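Local coordinates for protein Arf-GAP (Mus musculus, PDB 5C79) that stimulates GTP hydrolysis by the small GTPase Arf1 in a phosphoinositide-dependent manner, its PH domain binding PtdIns(4,5)P2 and probably other anionic membrane lipids, at residues L45-D50 with Y108-E113; C61-G66 with I119-V124. All blocks are in the same frame, centred on the assembly; numbering follows the deposited sequence.

Contact 1: L45-D50 with Y108-E113. With PBU ((2R)-3-{[(R)-hydroxy{[(1R,2R,3S,4R,5R,6S)-2,3,6-trihydroxy-4,5-bis(phosphonooxy)cyclohexyl]oxy}phosphoryl]oxy}propane-1 ,2-diyl dibutanoate), chain C.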
loop_
_atom_site.group_PDB
_atom_site.type_symbol
_atom_site.label_atom_id
_atom_site.label_comp_id
_atom_site.label_asym_id
_atom_site.label_seq_id
_atom_site.Cartn_x
_atom_site.Cartn_y
_atom_site.Cartn_z
ATOM N N LEU A 45 -1.221 -7.040 2.829
ATOM C CA LEU A 45 -2.172 -6.619 1.808
ATOM C C LEU A 45 -2.306 -7.755 0.784
ATOM O O LEU A 45 -1.352 -8.494 0.561
ATOM C CB LEU A 45 -1.696 -5.360 1.093
ATOM C CG LEU A 45 -1.911 -4.062 1.885
ATOM C CD1 LEU A 45 -1.167 -2.937 1.187
ATOM C CD2 LEU A 45 -3.367 -3.718 2.049
ATOM N N LEU A 46 -3.494 -7.917 0.219
ATOM C CA LEU A 46 -3.671 -8.759 -0.974
ATOM C C LEU A 46 -3.170 -7.931 -2.169
ATOM O O LEU A 46 -3.565 -6.797 -2.314
ATOM C CB LEU A 46 -5.137 -9.152 -1.154
ATOM C CG LEU A 46 -5.743 -9.988 -0.046
ATOM C CD1 LEU A 46 -7.234 -10.146 -0.259
ATOM C CD2 LEU A 46 -5.057 -11.349 -0.030
ATOM N N LYS A 47 -2.306 -8.523 -2.992
ATOM C CA LYS A 47 -1.792 -7.884 -4.216
ATOM C C LYS A 47 -2.230 -8.727 -5.389
ATOM O O LYS A 47 -1.954 -9.914 -5.418
ATOM C CB LYS A 47 -0.291 -7.758 -4.175
ATOM C CG LYS A 47 0.272 -7.308 -5.548
ATOM C CD LYS A 47 1.751 -7.116 -5.645
ATOM C CE LYS A 47 2.564 -8.373 -5.493
ATOM N NZ LYS A 47 2.685 -9.304 -6.642
ATOM N N LYS A 48 -2.935 -8.128 -6.344
ATOM C CA LYS A 48 -3.450 -8.893 -7.495
ATOM C C LYS A 48 -2.316 -9.266 -8.450
ATOM O O LYS A 48 -1.525 -8.388 -8.848
ATOM C CB LYS A 48 -4.509 -8.120 -8.268
ATOM C CG LYS A 48 -5.347 -9.047 -9.142
ATOM C CD LYS A 48 -6.432 -8.336 -9.915
ATOM C CE LYS A 48 -7.613 -7.887 -9.073
ATOM N NZ LYS A 48 -8.393 -9.050 -8.558
ATOM N N SER A 49 -2.226 -10.552 -8.802
ATOM C CA SER A 49 -1.337 -10.999 -9.862
ATOM C C SER A 49 -1.931 -10.584 -11.216
ATOM O O SER A 49 -3.070 -10.137 -11.308
ATOM C CB SER A 49 -1.151 -12.512 -9.840
ATOM O OG SER A 49 -2.323 -13.182 -10.256
ATOM N N ASP A 50 -1.164 -10.777 -12.272
ATOM C CA ASP A 50 -1.705 -10.612 -13.636
ATOM C C ASP A 50 -1.174 -11.684 -14.570
ATOM O O ASP A 50 -0.269 -12.446 -14.192
ATOM C CB ASP A 50 -1.390 -9.198 -14.168
ATOM C CG ASP A 50 -2.307 -8.770 -15.320
ATOM O OD1 ASP A 50 -3.427 -9.317 -15.469
ATOM O OD2 ASP A 50 -1.924 -7.859 -16.076
ATOM N N TYR A 108 -0.004 -0.895 -8.719
ATOM C CA TYR A 108 -0.308 -2.000 -7.835
ATOM C C TYR A 108 -1.792 -2.030 -7.513
ATOM O O TYR A 108 -2.378 -0.978 -7.222
ATOM C CB TYR A 108 0.500 -1.865 -6.560
ATOM C CG TYR A 108 1.947 -2.193 -6.710
ATOM C CD1 TYR A 108 2.883 -1.205 -7.066
ATOM C CD2 TYR A 108 2.405 -3.483 -6.469
ATOM C CE1 TYR A 108 4.230 -1.535 -7.201
ATOM C CE2 TYR A 108 3.756 -3.793 -6.578
ATOM C CZ TYR A 108 4.653 -2.829 -6.976
ATOM O OH TYR A 108 5.999 -3.195 -7.018
ATOM N N HIS A 109 -2.415 -3.211 -7.586
ATOM C CA HIS A 109 -3.828 -3.363 -7.210
ATOM C C HIS A 109 -3.828 -4.083 -5.886
ATOM O O HIS A 109 -3.425 -5.250 -5.830
ATOM C CB HIS A 109 -4.641 -4.164 -8.217
ATOM C CG HIS A 109 -4.523 -3.626 -9.593
ATOM N ND1 HIS A 109 -5.004 -2.381 -9.934
ATOM C CD2 HIS A 109 -3.899 -4.106 -10.692
ATOM C CE1 HIS A 109 -4.734 -2.139 -11.202
ATOM N NE2 HIS A 109 -4.060 -3.168 -11.687
ATOM N N PHE A 110 -4.276 -3.396 -4.838
ATOM C CA PHE A 110 -4.281 -3.960 -3.489
ATOM C C PHE A 110 -5.697 -4.164 -2.993
ATOM O O PHE A 110 -6.629 -3.509 -3.455
ATOM C CB PHE A 110 -3.573 -3.040 -2.492
ATOM C CG PHE A 110 -2.076 -2.947 -2.666
ATOM C CD1 PHE A 110 -1.260 -4.069 -2.540
ATOM C CD2 PHE A 110 -1.468 -1.723 -2.939
ATOM C CE1 PHE A 110 0.108 -3.967 -2.653
ATOM C CE2 PHE A 110 -0.099 -1.611 -3.062
ATOM C CZ PHE A 110 0.708 -2.737 -2.933
ATOM N N GLN A 111 -5.841 -5.073 -2.050
ATOM C CA GLN A 111 -7.089 -5.218 -1.282
ATOM C C GLN A 111 -6.763 -5.436 0.174
ATOM O O GLN A 111 -5.927 -6.287 0.526
ATOM C CB GLN A 111 -7.985 -6.297 -1.877
ATOM C CG GLN A 111 -9.349 -6.382 -1.233
ATOM C CD GLN A 111 -10.252 -7.394 -1.885
ATOM O OE1 GLN A 111 -10.508 -8.472 -1.340
ATOM N NE2 GLN A 111 -10.780 -7.033 -3.050
ATOM N N ALA A 112 -7.420 -4.661 1.040
ATOM C CA ALA A 112 -7.294 -4.856 2.481
ATOM C C ALA A 112 -8.243 -5.967 2.955
ATOM O O ALA A 112 -9.140 -6.388 2.247
ATOM C CB ALA A 112 -7.620 -3.562 3.216
ATOM N N GLU A 113 -8.061 -6.361 4.204
ATOM C CA GLU A 113 -8.942 -7.386 4.842
ATOM C C GLU A 113 -10.415 -7.027 4.974
ATOM O O GLU A 113 -11.295 -7.862 4.729
ATOM C CB GLU A 113 -8.399 -7.712 6.225
ATOM C CG GLU A 113 -8.952 -8.978 6.881
ATOM C CD GLU A 113 -8.405 -9.165 8.290
ATOM O OE1 GLU A 113 -7.324 -8.579 8.618
ATOM O OE2 GLU A 113 -9.061 -9.903 9.068
HETATM P P1 PBU C . 2.788 -17.232 -9.090
HETATM P P4 PBU C . 3.837 -9.389 -10.025
HETATM P P5 PBU C . 5.899 -11.504 -6.117
HETATM C "C3'" PBU C . 2.282 -19.039 -10.894
HETATM C "C2'" PBU C . 2.752 -18.924 -12.325
HETATM O "O2'" PBU C . 1.622 -18.668 -13.180
HETATM C "C1'" PBU C . 3.591 -20.166 -12.662
HETATM O "O1'" PBU C . 4.703 -19.735 -13.432
HETATM C C1 PBU C . 3.307 -14.582 -9.165
HETATM O O1 PBU C . 3.664 -15.923 -9.512
HETATM C C2 PBU C . 2.653 -13.824 -10.344
HETATM O O2 PBU C . 3.435 -13.716 -11.537
HETATM C C3 PBU C . 2.399 -12.403 -9.952
HETATM O O3 PBU C . 1.857 -11.673 -11.084
HETATM C C4 PBU C . 3.715 -11.843 -9.396
HETATM O O4 PBU C . 3.427 -10.549 -9.046
HETATM C C5 PBU C . 4.278 -12.483 -8.155
HETATM O O5 PBU C . 5.500 -11.880 -7.645
HETATM C C6 PBU C . 4.555 -13.896 -8.574
HETATM O O6 PBU C . 4.993 -14.503 -7.391
HETATM C C7 PBU C . 0.657 -19.758 -13.365
HETATM O O7 PBU C . -0.169 -20.020 -12.506
HETATM C C8 PBU C . 0.656 -20.518 -14.672
HETATM C C9 PBU C . -0.230 -19.759 -15.645
HETATM C C10 PBU C . 0.220 -18.315 -15.688
HETATM C C11 PBU C . 6.088 -19.920 -13.038
HETATM O O11 PBU C . 6.407 -20.005 -11.864
HETATM C C12 PBU C . 7.118 -20.009 -14.131
HETATM C C13 PBU C . 6.694 -21.123 -15.081
HETATM C C14 PBU C . 5.716 -20.629 -16.124
HETATM O O41 PBU C . 2.855 -9.193 -11.174
HETATM O O42 PBU C . 5.293 -9.726 -10.298
HETATM O O43 PBU C . 3.568 -8.215 -9.126
HETATM O O51 PBU C . 6.933 -10.431 -6.419
HETATM O O52 PBU C . 4.592 -10.906 -5.611
HETATM O O53 PBU C . 6.338 -12.583 -5.220
HETATM O OP1 PBU C . 3.247 -18.346 -10.117
HETATM O OP2 PBU C . 1.316 -16.873 -9.196
HETATM O OP3 PBU C . 3.310 -17.848 -7.820
HETATM O O HOH W 1 -1.113 -5.531 -8.709
#

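Contact 2: C61-G66 with I119-V124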
loop_
_atom_site.group_PDB
_atom_site.type_symbol
_atom_site.label_atom_id
_atom_site.label_comp_id
_atom_site.label_asym_id
_atom_site.label_seq_id
_atom_site.Cartn_x
_atom_site.Cartn_y
_atom_site.Cartn_z
ATOM N N CYS A 61 3.551 -6.339 4.002
ATOM C CA CYS A 61 3.763 -4.938 3.623
ATOM C C CYS A 61 4.048 -4.117 4.862
ATOM O O CYS A 61 3.484 -4.369 5.913
ATOM C CB CYS A 61 2.512 -4.385 2.937
ATOM S SG CYS A 61 2.235 -5.107 1.326
ATOM N N ALA A 62 4.901 -3.117 4.716
ATOM C CA ALA A 62 5.175 -2.206 5.817
ATOM C C ALA A 62 5.418 -0.793 5.279
ATOM O O ALA A 62 6.053 -0.630 4.237
ATOM C CB ALA A 62 6.373 -2.678 6.619
ATOM N N VAL A 63 4.978 0.184 6.049
ATOM C CA VAL A 63 5.247 1.596 5.790
ATOM C C VAL A 63 6.122 2.195 6.893
ATOM O O VAL A 63 5.824 2.068 8.093
ATOM C CB VAL A 63 3.968 2.431 5.688
ATOM C CG1 VAL A 63 4.320 3.888 5.384
ATOM C CG2 VAL A 63 3.059 1.873 4.620
ATOM N N LYS A 64 7.224 2.794 6.479
ATOM C CA LYS A 64 8.158 3.446 7.406
ATOM C C LYS A 64 9.045 4.392 6.617
ATOM O O LYS A 64 9.452 4.097 5.496
ATOM C CB LYS A 64 9.024 2.445 8.164
ATOM C CG LYS A 64 9.607 3.005 9.453
ATOM C CD LYS A 64 10.061 1.918 10.402
ATOM C CE LYS A 64 10.883 2.506 11.540
ATOM N NZ LYS A 64 11.365 1.406 12.419
ATOM N N ASN A 65 9.356 5.526 7.227
ATOM C CA ASN A 65 10.211 6.545 6.590
ATOM C C ASN A 65 9.808 6.919 5.163
ATOM O O ASN A 65 10.661 7.097 4.295
ATOM C CB ASN A 65 11.686 6.082 6.587
ATOM C CG ASN A 65 12.177 5.651 7.947
ATOM O OD1 ASN A 65 12.642 4.540 8.092
ATOM N ND2 ASN A 65 12.044 6.489 8.929
ATOM N N GLY A 66 8.500 7.028 4.909
ATOM C CA GLY A 66 7.984 7.450 3.626
ATOM C C GLY A 66 8.070 6.425 2.519
ATOM O O GLY A 66 7.883 6.762 1.358
ATOM N N ILE A 119 -9.327 1.573 5.566
ATOM C CA ILE A 119 -9.217 2.957 6.077
ATOM C C ILE A 119 -7.840 3.158 6.716
ATOM O O ILE A 119 -7.196 4.170 6.471
ATOM C CB ILE A 119 -10.335 3.338 7.069
ATOM C CG1 ILE A 119 -11.671 3.505 6.324
ATOM C CG2 ILE A 119 -10.046 4.662 7.778
ATOM C CD1 ILE A 119 -11.720 4.584 5.260
ATOM N N ALA A 120 -7.400 2.185 7.496
ATOM C CA ALA A 120 -6.094 2.224 8.147
ATOM C C ALA A 120 -4.949 2.313 7.162
ATOM O O ALA A 120 -4.103 3.236 7.259
ATOM C CB ALA A 120 -5.903 1.044 9.056
ATOM N N TRP A 121 -4.918 1.373 6.206
ATOM C CA TRP A 121 -3.853 1.420 5.156
ATOM C C TRP A 121 -3.829 2.736 4.395
ATOM O O TRP A 121 -2.787 3.379 4.223
ATOM C CB TRP A 121 -3.984 0.258 4.173
ATOM C CG TRP A 121 -3.327 -0.946 4.664
ATOM C CD1 TRP A 121 -3.925 -2.104 5.121
ATOM C CD2 TRP A 121 -1.919 -1.131 4.798
ATOM N NE1 TRP A 121 -2.933 -2.986 5.553
ATOM C CE2 TRP A 121 -1.700 -2.422 5.325
ATOM C CE3 TRP A 121 -0.809 -0.334 4.493
ATOM C CZ2 TRP A 121 -0.394 -2.914 5.590
ATOM C CZ3 TRP A 121 0.472 -0.831 4.743
ATOM C CH2 TRP A 121 0.666 -2.110 5.268
ATOM N N ILE A 122 -4.982 3.162 3.911
ATOM C CA ILE A 122 -5.026 4.383 3.100
ATOM C C ILE A 122 -4.643 5.620 3.939
ATOM O O ILE A 122 -3.918 6.498 3.482
ATOM C CB ILE A 122 -6.368 4.548 2.421
ATOM C CG1 ILE A 122 -6.504 3.470 1.338
ATOM C CG2 ILE A 122 -6.467 5.904 1.747
ATOM C CD1 ILE A 122 -7.885 3.393 0.739
ATOM N N SER A 123 -5.104 5.653 5.173
ATOM C CA SER A 123 -4.753 6.766 6.095
ATOM C C SER A 123 -3.247 6.820 6.381
ATOM O O SER A 123 -2.647 7.901 6.338
ATOM C CB SER A 123 -5.534 6.638 7.409
ATOM O OG SER A 123 -6.931 6.818 7.161
ATOM N N VAL A 124 -2.660 5.661 6.675
ATOM C CA VAL A 124 -1.227 5.575 6.965
ATOM C C VAL A 124 -0.406 5.945 5.732
ATOM O O VAL A 124 0.579 6.705 5.823
ATOM C CB VAL A 124 -0.818 4.194 7.493
ATOM C CG1 VAL A 124 0.701 4.049 7.529
ATOM C CG2 VAL A 124 -1.368 3.954 8.909
#

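Contact 1: L45-D50 with Y108-E113
Y108 meets K47 with the edge of its ring: CD2 of Y108 lies 3.8 Å from CD of K47, near the ring plane. The lysine chain leaves with CG anti to the backbone N (chi1 171°), then bends at chi3 and chi4, which carries its ammonium past the tyrosine to the bound lipid. Next, H109 O receives a nearly straight bond from K48 N (3.0 Å, 170° at the hydrogen), while one water accepts from H109 N and donates to K48 O, extending the antiparallel pairing where the strands part. H109 ND1 itself is held by D100. At F110 the ring turns one face to L45, whose CD1 stands 4.0 Å from the centroid in a CH-pi contact; L46 O lies at the ring's edge. Q111 closes a hydrogen-bonded pair with L46, N to O at 2.9 Å in both directions, and the two side chains run alongside each other. Beyond the strand, CB of A112 lies 4.4 Å from CD2 of L45.

K47 NZ donates to O52 (2.7 Å) and O43 (2.9 Å) of PBU, gripping the 5- and 4-phosphates together. With an alanine here the ammonium is gone, and both phosphates would probably be held less firmly and the packing on the Y108 edge lost. The chemistry implies that backbone bonds fix the strand while its lysine, with R59 and R106, probably helps recognise PtdIns(4,5)P2.

Contact 2: C61-G66 with I119-V124
W121 drives the rim of its six-membered ring against strand 61-64, and apolar packing carries most of the contact. Its CH2 lies 3.7 Å from CB of C61, and the neighbouring CZ3 is equally close to CG2 of V63. That methyl sits near the indole plane, so the valine meets an edge; the two side chains overlap alongside while pointing opposite ways. One helical turn on, V124 adds the second apolar touch, with CG1 at 4.1 Å from CB of V63. CG1 of V124 is anti to its own backbone N (chi1 169°), extending this methyl to the strand.

The polar share is small. C61 O lies in the indole plane, 3.7 Å from CH2 of W121, at ordinary van der Waals distance; C61 is backbone hydrogen-bonded to G43. Within the helix, I119 O accepts from both S123 N and S123 OG, the latter at 2.7 Å, from opposite faces of the carbonyl plane.

The axes of strand 61-64 and helix 119-124 come no nearer than 10.4 Å, inclined at 36°, a gap bridged by the long tryptophan and the two valines. This is the C-terminal helix that caps one end of the PH-domain barrel: strand 41-48, next to 56-64, supplies L45 and K41 to W121, the lysine as a cation-pi partner, while L68 of strand 67-70 and L125 and S128 of helix 115-135 also pack on V63.

How the contacts relate
Contact 1 is partly buried and joins two adjacent strands, 41-48 and 106-111, through backbone hydrogen bonds; contact 2 is buried and joins strand 56-64 to helix 115-135 by side-chain packing. The larger interface, 465 Å² against 184 Å², belongs to the strand pair. Their centres lie 14 Å apart, yet they meet at L45, whose CD2 is 3.5 Å from CD1 of W121 and whose CB packs on SG of C61. The same sheet therefore serves both: contact 1 runs from this apolar interior out to the phosphate-binding end, where charge takes over, whereas contact 2 stays apolar beneath the helix, with its C61 side chain about 9 Å from the lipid between nearest atoms.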